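Local atomic coordinates of GCN5-related N-acetyltransferase (Kribbella flavida, PDB entry 4H89), a protein that probably transfers an acyl group, most likely acetyl from acetyl-CoA, to an amine of a substrate not yet known. Residues S60-A65 with L73-M78; A87-A92 with A124-A129. One frame throughout, in Å; residues are numbered along the deposited sequence.

Contact 1. Residues S60-A65 with L73-M78; sequences SRTTVA and LGSANM
M78, A65 and R61 bury the most surface where the antiparallel strands 61-66 and 72-80 form a beta hairpin. M78 is selenomethionine. Its CG sits between the backbone N and the carbonyl carbon (chi1 62°), and the chain then bends at chi2 and chi3, back over strand 61-66. CG lies alongside R61 CB at 3.7 Å. The terminal CE crosses to T63 and meets its CG2 at 3.9 Å. R61 runs beside M78 in the same direction, with CG anti to the backbone N and the chain extended to NE. Its NH1 is 3.8 Å from M78 SE. T63 CG2 lies over the centre of the guanidinium, 3.3 Å above the plane. R61 NE forms a salt bridge with D13, and NH1 one with D112 of helix 105-119. The backbones of R61 and M78 exchange two hydrogen bonds. At the far end A65 faces both L73 and G74, a classic beta bulge. L73 N gives A65 O an almost straight bond of 2.7 Å, in the carbonyl plane. A65 N reaches G74 O at 2.9 Å, from above its carbonyl plane. In between, T63 O takes two donors. S75 OG, anti to its backbone N, comes in at 2.7 Å nearly along the C=O axis, while A76 N approaches from above the carbonyl plane. S75 OG also bonds to W51 NE1. The chemistry is thus two-sided: R61 probably stays charged, held by two carboxylates with the T63 methyl over one face, and S75 ties the opposite face of the sheet to W51.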
loop_
_atom_site.group_PDB
_atom_site.type_symbol
_atom_site.label_atom_id
_atom_site.label_comp_id
_atom_site.label_asym_id
_atom_site.label_seq_id
_atom_site.Cartn_x
_atom_site.Cartn_y
_atom_site.Cartn_z
ATOM N N SER A 60 -8.057 -9.825 -11.112
ATOM C CA SER A 60 -8.780 -9.315 -9.945
ATOM C C SER A 60 -10.155 -9.920 -9.926
ATOM O O SER A 60 -10.657 -10.360 -10.937
ATOM C CB SER A 60 -8.892 -7.795 -10.062
ATOM O OG SER A 60 -7.599 -7.173 -9.970
ATOM N N ARG A 61 -10.768 -9.920 -8.734
ATOM C CA ARG A 61 -12.061 -10.558 -8.559
ATOM C C ARG A 61 -12.709 -10.054 -7.296
ATOM O O ARG A 61 -12.005 -9.699 -6.350
ATOM C CB ARG A 61 -11.869 -12.087 -8.530
ATOM C CG ARG A 61 -13.105 -12.949 -8.237
ATOM C CD ARG A 61 -12.726 -14.406 -8.499
ATOM N NE ARG A 61 -13.804 -15.329 -8.187
ATOM C CZ ARG A 61 -13.813 -16.189 -7.180
ATOM N NH1 ARG A 61 -12.810 -16.244 -6.339
ATOM N NH2 ARG A 61 -14.847 -16.958 -7.048
ATOM N N THR A 62 -14.043 -10.007 -7.307
ATOM C CA THR A 62 -14.820 -9.728 -6.087
ATOM C C THR A 62 -15.809 -10.843 -5.920
ATOM O O THR A 62 -16.467 -11.255 -6.882
ATOM C CB THR A 62 -15.508 -8.375 -6.195
ATOM O OG1 THR A 62 -14.537 -7.373 -6.487
ATOM C CG2 THR A 62 -16.296 -8.017 -4.936
ATOM N N THR A 63 -15.926 -11.337 -4.687
ATOM C CA THR A 63 -16.841 -12.406 -4.338
ATOM C C THR A 63 -17.811 -11.980 -3.255
ATOM O O THR A 63 -17.558 -10.997 -2.552
ATOM C CB THR A 63 -16.096 -13.637 -3.818
ATOM O OG1 THR A 63 -15.385 -13.283 -2.642
ATOM C CG2 THR A 63 -15.133 -14.157 -4.867
ATOM N N VAL A 64 -18.880 -12.756 -3.150
ATOM C CA VAL A 64 -19.792 -12.675 -2.000
ATOM C C VAL A 64 -19.925 -14.056 -1.395
ATOM O O VAL A 64 -19.854 -15.071 -2.107
ATOM C CB VAL A 64 -21.178 -12.093 -2.315
ATOM C CG1 VAL A 64 -21.092 -10.616 -2.571
ATOM C CG2 VAL A 64 -21.835 -12.839 -3.464
ATOM N N ALA A 65 -20.166 -14.078 -0.087
ATOM C CA ALA A 65 -20.615 -15.283 0.610
ATOM C C ALA A 65 -22.128 -15.094 0.815
ATOM O O ALA A 65 -22.564 -14.049 1.314
ATOM C CB ALA A 65 -19.963 -15.369 1.944
ATOM N N LEU A 73 -23.755 -12.389 3.125
ATOM C CA LEU A 73 -23.226 -12.439 4.492
ATOM C C LEU A 73 -21.839 -11.801 4.609
ATOM O O LEU A 73 -21.355 -11.569 5.688
ATOM C CB LEU A 73 -23.101 -13.890 4.916
ATOM C CG LEU A 73 -24.381 -14.719 4.808
ATOM C CD1 LEU A 73 -24.083 -16.155 5.226
ATOM C CD2 LEU A 73 -25.480 -14.134 5.673
ATOM N N GLY A 74 -21.177 -11.598 3.479
ATOM C CA GLY A 74 -19.823 -11.096 3.458
ATOM C C GLY A 74 -19.320 -10.966 2.026
ATOM O O GLY A 74 -19.986 -11.413 1.084
ATOM N N SER A 75 -18.149 -10.356 1.884
ATOM C CA SER A 75 -17.605 -10.151 0.554
ATOM C C SER A 75 -16.096 -10.075 0.635
ATOM O O SER A 75 -15.518 -9.716 1.674
ATOM C CB SER A 75 -18.211 -8.861 -0.029
ATOM O OG SER A 75 -17.760 -8.611 -1.347
ATOM N N ALA A 76 -15.416 -10.402 -0.468
ATOM C CA ALA A 76 -13.967 -10.290 -0.545
ATOM C C ALA A 76 -13.618 -9.663 -1.894
ATOM O O ALA A 76 -14.318 -9.862 -2.884
ATOM C CB ALA A 76 -13.285 -11.627 -0.435
ATOM N N ASN A 77 -12.499 -8.972 -1.933
ATOM C CA ASN A 77 -11.953 -8.656 -3.219
ATOM C C ASN A 77 -10.466 -8.960 -3.190
ATOM O O ASN A 77 -9.827 -8.998 -2.130
ATOM C CB ASN A 77 -12.281 -7.239 -3.666
ATOM C CG ASN A 77 -11.470 -6.218 -2.949
ATOM O OD1 ASN A 77 -10.698 -6.559 -2.028
ATOM N ND2 ASN A 77 -11.595 -5.015 -3.353
HETATM N N MSE A 78 -9.940 -9.252 -4.374
HETATM C CA MSE A 78 -8.619 -9.831 -4.552
HETATM C C MSE A 78 -8.043 -9.283 -5.838
HETATM O O MSE A 78 -8.758 -9.053 -6.816
HETATM C CB MSE A 78 -8.707 -11.373 -4.479
HETATM C CG MSE A 78 -9.587 -11.979 -5.605
HETATM SE SE MSE A 78 -10.519 -13.594 -4.983
HETATM C CE MSE A 78 -11.664 -12.769 -3.889
#

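Contact 2. Residues A87-A92 with A124-A129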
loop_
_atom_site.group_PDB
_atom_site.type_symbol
_atom_site.label_atom_id
_atom_site.label_comp_id
_atom_site.label_asym_id
_atom_site.label_seq_id
_atom_site.Cartn_x
_atom_site.Cartn_y
_atom_site.Cartn_z
ATOM N N ALA A 87 3.520 -7.892 -9.491
ATOM C CA ALA A 87 2.181 -8.353 -9.724
ATOM C C ALA A 87 1.957 -9.864 -9.451
ATOM O O ALA A 87 0.841 -10.360 -9.526
ATOM C CB ALA A 87 1.748 -8.004 -11.112
ATOM N N HIS A 88 3.039 -10.606 -9.214
ATOM C CA HIS A 88 2.947 -12.012 -8.893
ATOM C C HIS A 88 2.566 -12.291 -7.432
ATOM O O HIS A 88 2.383 -13.444 -7.052
ATOM C CB HIS A 88 4.283 -12.710 -9.207
ATOM C CG HIS A 88 5.424 -12.127 -8.476
ATOM N ND1 HIS A 88 5.966 -10.909 -8.813
ATOM C CD2 HIS A 88 6.050 -12.536 -7.358
ATOM C CE1 HIS A 88 6.917 -10.604 -7.952
ATOM N NE2 HIS A 88 6.983 -11.586 -7.056
ATOM N N VAL A 89 2.415 -11.214 -6.655
ATOM C CA VAL A 89 1.947 -11.331 -5.292
ATOM C C VAL A 89 0.513 -10.763 -5.266
ATOM O O VAL A 89 0.316 -9.609 -5.634
ATOM C CB VAL A 89 2.833 -10.542 -4.318
ATOM C CG1 VAL A 89 2.337 -10.707 -2.897
ATOM C CG2 VAL A 89 4.284 -10.971 -4.406
ATOM N N ALA A 90 -0.448 -11.581 -4.844
ATOM C CA ALA A 90 -1.832 -11.143 -4.710
ATOM C C ALA A 90 -2.043 -10.516 -3.346
ATOM O O ALA A 90 -1.254 -10.686 -2.432
ATOM C CB ALA A 90 -2.727 -12.376 -4.811
ATOM N N SER A 91 -3.148 -9.786 -3.232
ATOM C CA SER A 91 -3.661 -9.373 -1.920
ATOM C C SER A 91 -5.155 -9.431 -1.963
ATOM O O SER A 91 -5.763 -9.749 -2.990
ATOM C CB SER A 91 -3.168 -7.976 -1.624
ATOM O OG SER A 91 -3.490 -7.574 -0.280
ATOM N N ALA A 92 -5.763 -9.175 -0.818
ATOM C CA ALA A 92 -7.185 -9.239 -0.705
ATOM C C ALA A 92 -7.628 -8.494 0.530
ATOM O O ALA A 92 -6.855 -8.249 1.457
ATOM C CB ALA A 92 -7.643 -10.695 -0.610
ATOM N N ALA A 124 2.344 -15.834 -4.349
ATOM C CA ALA A 124 2.187 -15.541 -2.935
ATOM C C ALA A 124 1.006 -14.607 -2.767
ATOM O O ALA A 124 0.480 -14.088 -3.727
ATOM C CB ALA A 124 3.455 -14.914 -2.387
ATOM N N ILE A 125 0.645 -14.445 -1.504
ATOM C CA ILE A 125 -0.382 -13.501 -1.074
ATOM C C ILE A 125 0.177 -12.676 0.084
ATOM O O ILE A 125 0.828 -13.199 0.971
ATOM C CB ILE A 125 -1.651 -14.203 -0.571
ATOM C CG1 ILE A 125 -2.160 -15.225 -1.574
ATOM C CG2 ILE A 125 -2.765 -13.202 -0.292
ATOM C CD1 ILE A 125 -3.174 -16.222 -1.031
ATOM N N GLN A 126 -0.086 -11.381 0.068
ATOM C CA GLN A 126 0.375 -10.474 1.108
ATOM C C GLN A 126 -0.809 -9.648 1.596
ATOM O O GLN A 126 -1.585 -9.136 0.781
ATOM C CB GLN A 126 1.441 -9.546 0.510
ATOM C CG GLN A 126 1.996 -8.495 1.428
ATOM C CD GLN A 126 3.133 -7.751 0.824
ATOM O OE1 GLN A 126 3.886 -8.280 -0.035
ATOM N NE2 GLN A 126 3.320 -6.530 1.276
ATOM N N PHE A 127 -0.919 -9.492 2.920
ATOM C CA PHE A 127 -1.836 -8.515 3.536
ATOM C C PHE A 127 -0.944 -7.415 4.114
ATOM O O PHE A 127 -0.112 -7.681 4.970
ATOM C CB PHE A 127 -2.695 -9.163 4.652
ATOM C CG PHE A 127 -3.582 -10.266 4.184
ATOM C CD1 PHE A 127 -3.993 -10.403 2.840
ATOM C CD2 PHE A 127 -3.979 -11.240 5.071
ATOM C CE1 PHE A 127 -4.863 -11.427 2.451
ATOM C CE2 PHE A 127 -4.846 -12.248 4.726
ATOM C CZ PHE A 127 -5.278 -12.370 3.399
ATOM N N ASN A 128 -1.132 -6.183 3.642
ATOM C CA ASN A 128 -0.229 -5.116 3.981
ATOM C C ASN A 128 -0.374 -4.583 5.387
ATOM O O ASN A 128 0.579 -4.028 5.930
ATOM C CB ASN A 128 -0.421 -3.984 2.983
ATOM C CG ASN A 128 -0.240 -4.481 1.599
ATOM O OD1 ASN A 128 0.855 -4.982 1.282
ATOM N ND2 ASN A 128 -1.354 -4.533 0.811
ATOM N N ALA A 129 -1.577 -4.711 5.948
ATOM C CA ALA A 129 -1.888 -4.074 7.208
ATOM C C ALA A 129 -3.006 -4.797 7.910
ATOM O O ALA A 129 -4.176 -4.707 7.541
ATOM C CB ALA A 129 -2.288 -2.639 6.971
HETATM O O HOH W 1 -3.983 -5.987 2.277
#
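Strands 89-96 and 124-131 run parallel, their short segments inclined at 43°, and A90 carries both backbone bonds: A90 N to A124 O at 2.9 Å, and Q126 N to A90 O at 2.8 Å, nearly along the C=O axis. Beyond A90 the strands are bridged by a side chain. S91 OG, anti to its backbone N (chi1 -173°), donates to Q126 O at 2.7 Å, nearly along the C=O axis. A water donates to the same OG at 3.0 Å and accepts from N128 N. An alanine in place of S91 would remove this hydroxyl and would probably loosen the join just where the backbone ladder stops. S91 OG also lies at the edge of the F127 ring, whose CE1 meets A92 CB at 4.2 Å. F146 stacks on that ring, and W141 packs against it edge-to-face. V89 CG1, anti to the backbone N, touches Q126 CB at 3.7 Å, the two side chains crossing obliquely. H88 bonds through NE2 to E154 O of the second subunit. As the parallel strands splay, the S91 hydroxyl takes up Q126 O and a water links it to N128 N, while A92 N stays buried without a partner.

In the fold
Contacts 1 and 2 lie in one mixed sheet, with centres about 15 Å apart. Strands 61-66, 72-80, 89-96 and 124-131 lie side by side in chain order, so both strands of contact 1 come before either strand of contact 2. Strands 72-80 and 89-96 are neighbours, and there the two contacts touch, with N77 O 3.2 Å from A92 CB. Contact 2 is the parallel pair of a beta-alpha-beta unit whose helix, 105-119, packs against side chains of both contacts. Strands 89-96 and 124-131 part towards their C-terminal ends, consistent with the splayed central strands of GNAT folds, where acetyl-CoA typically binds. Contact 2 also borders the second subunit.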